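Local coordinates for cell wall surface anchor family protein (Streptococcus agalactiae serogroup V, PDB 3TVY), which forms the adhesive tip of the group B streptococcal pilus, this chain being its von Willebrand factor A-type domain, which binds magnesium and probably contacts the host, at residues G174-S179 against E229-F234; F321-G326 against T353-T358. All coordinates share one frame; numbering follows the deposited sequence.

Contact 1: residues G174-S179 against E229-F234; sequences GVPTMS and ESFKLF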
# COMPACT_ATOMS: atom_id res chain seq x y z
N GLY A 174 -2.26 -4.68 -7.86
CA GLY A 174 -1.28 -5.37 -7.00
C GLY A 174 -1.68 -5.58 -5.57
O GLY A 174 -2.41 -4.74 -4.98
N VAL A 175 -1.24 -6.70 -5.00
CA VAL A 175 -1.34 -6.88 -3.55
C VAL A 175 -0.48 -5.82 -2.80
O VAL A 175 0.47 -5.28 -3.37
CB VAL A 175 -0.89 -8.32 -3.12
CG1 VAL A 175 -1.90 -9.37 -3.62
CG2 VAL A 175 0.57 -8.63 -3.57
N PRO A 176 -0.82 -5.53 -1.52
CA PRO A 176 -0.06 -4.57 -0.74
C PRO A 176 1.38 -5.00 -0.55
O PRO A 176 1.65 -6.18 -0.34
CB PRO A 176 -0.76 -4.57 0.63
CG PRO A 176 -1.56 -5.92 0.64
CD PRO A 176 -1.99 -6.04 -0.78
N THR A 177 2.28 -4.04 -0.61
CA THR A 177 3.70 -4.25 -0.32
C THR A 177 4.15 -3.35 0.84
O THR A 177 5.34 -3.19 1.11
CB THR A 177 4.55 -4.01 -1.58
OG1 THR A 177 4.33 -2.68 -2.08
CG2 THR A 177 4.23 -5.06 -2.66
N MET A 178 3.17 -2.77 1.53
CA MET A 178 3.44 -1.95 2.74
C MET A 178 2.20 -2.11 3.59
O MET A 178 1.15 -2.50 3.07
CB MET A 178 3.61 -0.47 2.37
CG MET A 178 4.87 -0.17 1.49
SD MET A 178 4.80 1.50 0.80
CE MET A 178 5.04 2.47 2.27
N SER A 179 2.32 -1.80 4.88
CA SER A 179 1.19 -1.90 5.84
C SER A 179 1.44 -1.07 7.09
O SER A 179 2.60 -0.74 7.39
CB SER A 179 0.91 -3.38 6.21
OG SER A 179 2.06 -4.02 6.75
N GLU A 229 9.15 -3.85 -1.54
CA GLU A 229 9.95 -5.00 -1.94
C GLU A 229 9.09 -6.23 -2.17
O GLU A 229 9.33 -6.98 -3.10
CB GLU A 229 11.00 -5.34 -0.85
CG GLU A 229 12.00 -6.42 -1.30
CD GLU A 229 12.98 -5.83 -2.29
OE1 GLU A 229 13.34 -4.65 -2.10
OE2 GLU A 229 13.36 -6.50 -3.26
N SER A 230 8.09 -6.44 -1.31
CA SER A 230 7.35 -7.70 -1.28
C SER A 230 6.04 -7.62 -0.50
O SER A 230 5.90 -6.80 0.40
CB SER A 230 8.23 -8.78 -0.63
OG SER A 230 7.68 -10.04 -0.90
N PHE A 231 5.11 -8.49 -0.86
CA PHE A 231 3.92 -8.82 -0.07
C PHE A 231 4.30 -9.52 1.23
O PHE A 231 3.59 -9.39 2.23
CB PHE A 231 3.08 -9.80 -0.92
CG PHE A 231 1.83 -10.34 -0.23
CD1 PHE A 231 0.70 -9.53 -0.08
CD2 PHE A 231 1.77 -11.68 0.20
CE1 PHE A 231 -0.47 -10.04 0.49
CE2 PHE A 231 0.61 -12.20 0.78
CZ PHE A 231 -0.52 -11.37 0.92
N LYS A 232 5.39 -10.30 1.19
CA LYS A 232 5.90 -10.98 2.38
C LYS A 232 6.75 -10.07 3.24
O LYS A 232 7.43 -9.15 2.75
CB LYS A 232 6.78 -12.19 1.99
CG LYS A 232 6.06 -13.29 1.23
CD LYS A 232 6.98 -14.47 1.01
CE LYS A 232 8.17 -14.08 0.18
NZ LYS A 232 8.92 -15.29 -0.31
N LEU A 233 6.74 -10.36 4.54
CA LEU A 233 7.74 -9.88 5.46
C LEU A 233 8.73 -11.03 5.62
O LEU A 233 8.32 -12.21 5.61
CB LEU A 233 7.10 -9.47 6.82
CG LEU A 233 6.26 -8.19 6.74
CD1 LEU A 233 5.15 -8.12 7.80
CD2 LEU A 233 7.17 -6.95 6.80
N PHE A 234 10.00 -10.71 5.78
CA PHE A 234 11.05 -11.72 5.64
C PHE A 234 11.45 -12.34 6.97
O PHE A 234 11.70 -11.62 7.94
CB PHE A 234 12.27 -11.10 4.93
CG PHE A 234 11.93 -10.48 3.59
CD1 PHE A 234 11.19 -11.19 2.65
CD2 PHE A 234 12.33 -9.19 3.29
CE1 PHE A 234 10.87 -10.61 1.42
CE2 PHE A 234 12.00 -8.61 2.06
CZ PHE A 234 11.27 -9.33 1.13
O HOH W 1 7.87 -4.47 1.17

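Contact 2: residues F321-G326 against T353-T358; sequences FTVGIG and TNVDDT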
# COMPACT_ATOMS: atom_id res chain seq x y z
N PHE A 321 -16.52 -2.48 -4.25
CA PHE A 321 -16.25 -3.28 -5.43
C PHE A 321 -14.79 -3.12 -5.78
O PHE A 321 -14.25 -2.03 -5.66
CB PHE A 321 -17.12 -2.79 -6.60
CG PHE A 321 -18.62 -2.83 -6.31
CD1 PHE A 321 -19.30 -4.06 -6.30
CD2 PHE A 321 -19.33 -1.66 -6.09
CE1 PHE A 321 -20.69 -4.13 -6.06
CE2 PHE A 321 -20.74 -1.71 -5.85
CZ PHE A 321 -21.41 -2.94 -5.84
N THR A 322 -14.16 -4.20 -6.21
CA THR A 322 -12.73 -4.16 -6.53
C THR A 322 -12.49 -4.74 -7.91
O THR A 322 -12.89 -5.86 -8.18
CB THR A 322 -11.92 -5.00 -5.49
OG1 THR A 322 -12.24 -4.54 -4.18
CG2 THR A 322 -10.40 -4.85 -5.71
N VAL A 323 -11.86 -3.97 -8.80
CA VAL A 323 -11.50 -4.48 -10.12
C VAL A 323 -9.97 -4.59 -10.16
O VAL A 323 -9.26 -3.60 -10.09
CB VAL A 323 -12.08 -3.61 -11.30
CG1 VAL A 323 -11.49 -4.05 -12.66
CG2 VAL A 323 -13.65 -3.67 -11.30
N GLY A 324 -9.47 -5.83 -10.22
CA GLY A 324 -8.02 -6.07 -10.35
C GLY A 324 -7.61 -6.07 -11.81
O GLY A 324 -8.40 -6.45 -12.72
N ILE A 325 -6.37 -5.65 -12.06
CA ILE A 325 -5.81 -5.66 -13.40
C ILE A 325 -4.60 -6.62 -13.52
O ILE A 325 -3.48 -6.26 -13.13
CB ILE A 325 -5.40 -4.26 -13.90
CG1 ILE A 325 -6.46 -3.20 -13.54
CG2 ILE A 325 -5.15 -4.32 -15.43
CD1 ILE A 325 -5.95 -1.75 -13.60
N GLY A 326 -4.86 -7.81 -14.07
CA GLY A 326 -3.85 -8.86 -14.21
C GLY A 326 -3.22 -9.25 -12.88
O GLY A 326 -2.03 -9.53 -12.79
N THR A 353 -13.47 -8.55 -9.19
CA THR A 353 -13.21 -9.17 -10.49
C THR A 353 -11.82 -8.78 -10.97
O THR A 353 -11.45 -7.59 -10.96
CB THR A 353 -14.23 -8.74 -11.59
OG1 THR A 353 -15.57 -8.91 -11.10
CG2 THR A 353 -14.05 -9.58 -12.89
N ASN A 354 -11.07 -9.77 -11.44
CA ASN A 354 -9.75 -9.58 -11.98
C ASN A 354 -9.81 -9.70 -13.50
O ASN A 354 -10.23 -10.72 -13.98
CB ASN A 354 -8.86 -10.67 -11.44
CG ASN A 354 -7.41 -10.46 -11.77
OD1 ASN A 354 -6.95 -9.33 -12.03
ND2 ASN A 354 -6.66 -11.53 -11.72
N VAL A 355 -9.42 -8.66 -14.24
CA VAL A 355 -9.44 -8.67 -15.71
C VAL A 355 -8.06 -9.01 -16.23
O VAL A 355 -7.04 -8.75 -15.56
CB VAL A 355 -9.86 -7.28 -16.30
CG1 VAL A 355 -11.25 -6.91 -15.85
CG2 VAL A 355 -8.86 -6.16 -15.91
N ASP A 356 -8.01 -9.58 -17.43
CA ASP A 356 -6.73 -9.87 -18.06
C ASP A 356 -6.52 -8.91 -19.25
O ASP A 356 -5.58 -9.06 -20.02
CB ASP A 356 -6.63 -11.35 -18.48
CG ASP A 356 -7.72 -11.77 -19.48
OD1 ASP A 356 -7.75 -12.96 -19.87
OD2 ASP A 356 -8.56 -10.92 -19.90
N ASP A 357 -7.42 -7.93 -19.37
CA ASP A 357 -7.50 -7.08 -20.57
C ASP A 357 -7.90 -5.69 -20.09
O ASP A 357 -8.96 -5.52 -19.44
CB ASP A 357 -8.54 -7.67 -21.53
CG ASP A 357 -8.75 -6.84 -22.80
OD1 ASP A 357 -8.29 -5.68 -22.89
OD2 ASP A 357 -9.45 -7.36 -23.70
N THR A 358 -7.04 -4.70 -20.35
CA THR A 358 -7.28 -3.37 -19.81
C THR A 358 -8.50 -2.74 -20.45
O THR A 358 -8.97 -1.70 -20.00
CB THR A 358 -6.09 -2.42 -19.97
OG1 THR A 358 -5.69 -2.41 -21.35
CG2 THR A 358 -4.91 -2.85 -19.10

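Contact 1: residues G174-S179 against E229-F234
Thr-177 and Phe-231 bring two irregular loops together, their CA atoms 4.6 Å apart, with no direct backbone hydrogen bond between 174-179 and 229-234. The backbones meet through two CA-H...O contacts: Phe-231 CA lies 3.5 Å from Pro-176 O, and Thr-177 CA lies 3.4 Å from Ser-230 O. A water supplies the polar link, donating to Thr-177 O at 2.8 Å and accepting from Ser-230 N.

The Phe-231 ring does most of the side-chain work. With CG anti to the backbone N (chi1 176°), it reaches across Val-175 at about a right angle, and Val-175 CG2 comes obliquely to within 3.6 Å of CD1. Pro-176 O meets the ring edge near its plane; this buried carbonyl has no hydrogen-bond partner in the model. Ser-230 OG accepts from Lys-232 N in an ST turn that shapes the bend around Phe-231, while Thr-177 CG2 packs against the Ser-230 peptide.

Beyond the contact, Val-175 touches Ala-338 of helix 335-344, and Thr-177 OG1 bonds to Thr-143 N. Following directly on the magnesium ligand Asp-173, 174-179 belongs to the loop beyond strand 165-172, at the carboxyl end of the parallel sheet where vWFA domains carry their MIDAS metal site.

Contact 2: residues F321-G326 against T353-T358
Val-323, Gly-324 and Ile-325 pair with Thr-353, Asn-354 and Val-355 as parallel strands, whose short axes approach to 4.5 Å at an angle of 25°. Four backbone hydrogen bonds alternate along the ladder, from Thr-353 N to Thr-322 O at 2.9 Å through to Gly-326 N to Val-355 O at 2.8 Å.

The tight part centres on Gly-324, whose CA is 4.2 Å from that of Asn-354. On one face Val-355 CG2, the branch between backbone N and carbonyl carbon, presses to 3.2 Å from Gly-324 O. Val-355 and Ile-325 point the same way, side by side, with their CG2 atoms 4.2 Å apart, and Thr-358 CG2 closes on Ile-325 CG2 at 4.0 Å. On the other face Asn-354 CG stands anti to its N (chi1 -171°), bringing OD1 over the Gly-324 to Gly-326 backbone, 3.3 Å from Gly-324 O, where two acceptors face each other; OD1 accepts from Val-327 N.

The open side is the C-terminal end: Gly-326 is partly exposed, and beyond Val-355 the chain turns out to solvent.

Helix 361-370 packs on the Val-323, Ile-325 and Val-355 side, and Thr-353 OG1 bonds to Tyr-368 OH. Strand 319-325 has strand 165-172 as its other neighbour; 352-355 is the outermost strand on this side of the parallel sheet.

From the N terminus, the chain lays down strands 11-18, 55-61 and 165-172 before reaching either contact. Contact 1 then closes the excursion that leaves the end of 165-172 and runs through helices 192-201 and 220-223. After a further passage that includes strands 249-251 and 271-276, contact 2 closes the shorter beta-alpha-beta unit of strand 319-325, helix 335-344 and strand 352-355. The two loops follow in series, neither nested nor crossed, with centres 19 Å apart and nearest atoms about 6 Å apart. Helix 335-344, the crossover of contact 2, joins the two by also packing against contact 1, and the side chain of Ile-325 lies about 4 Å from that of Asp-173.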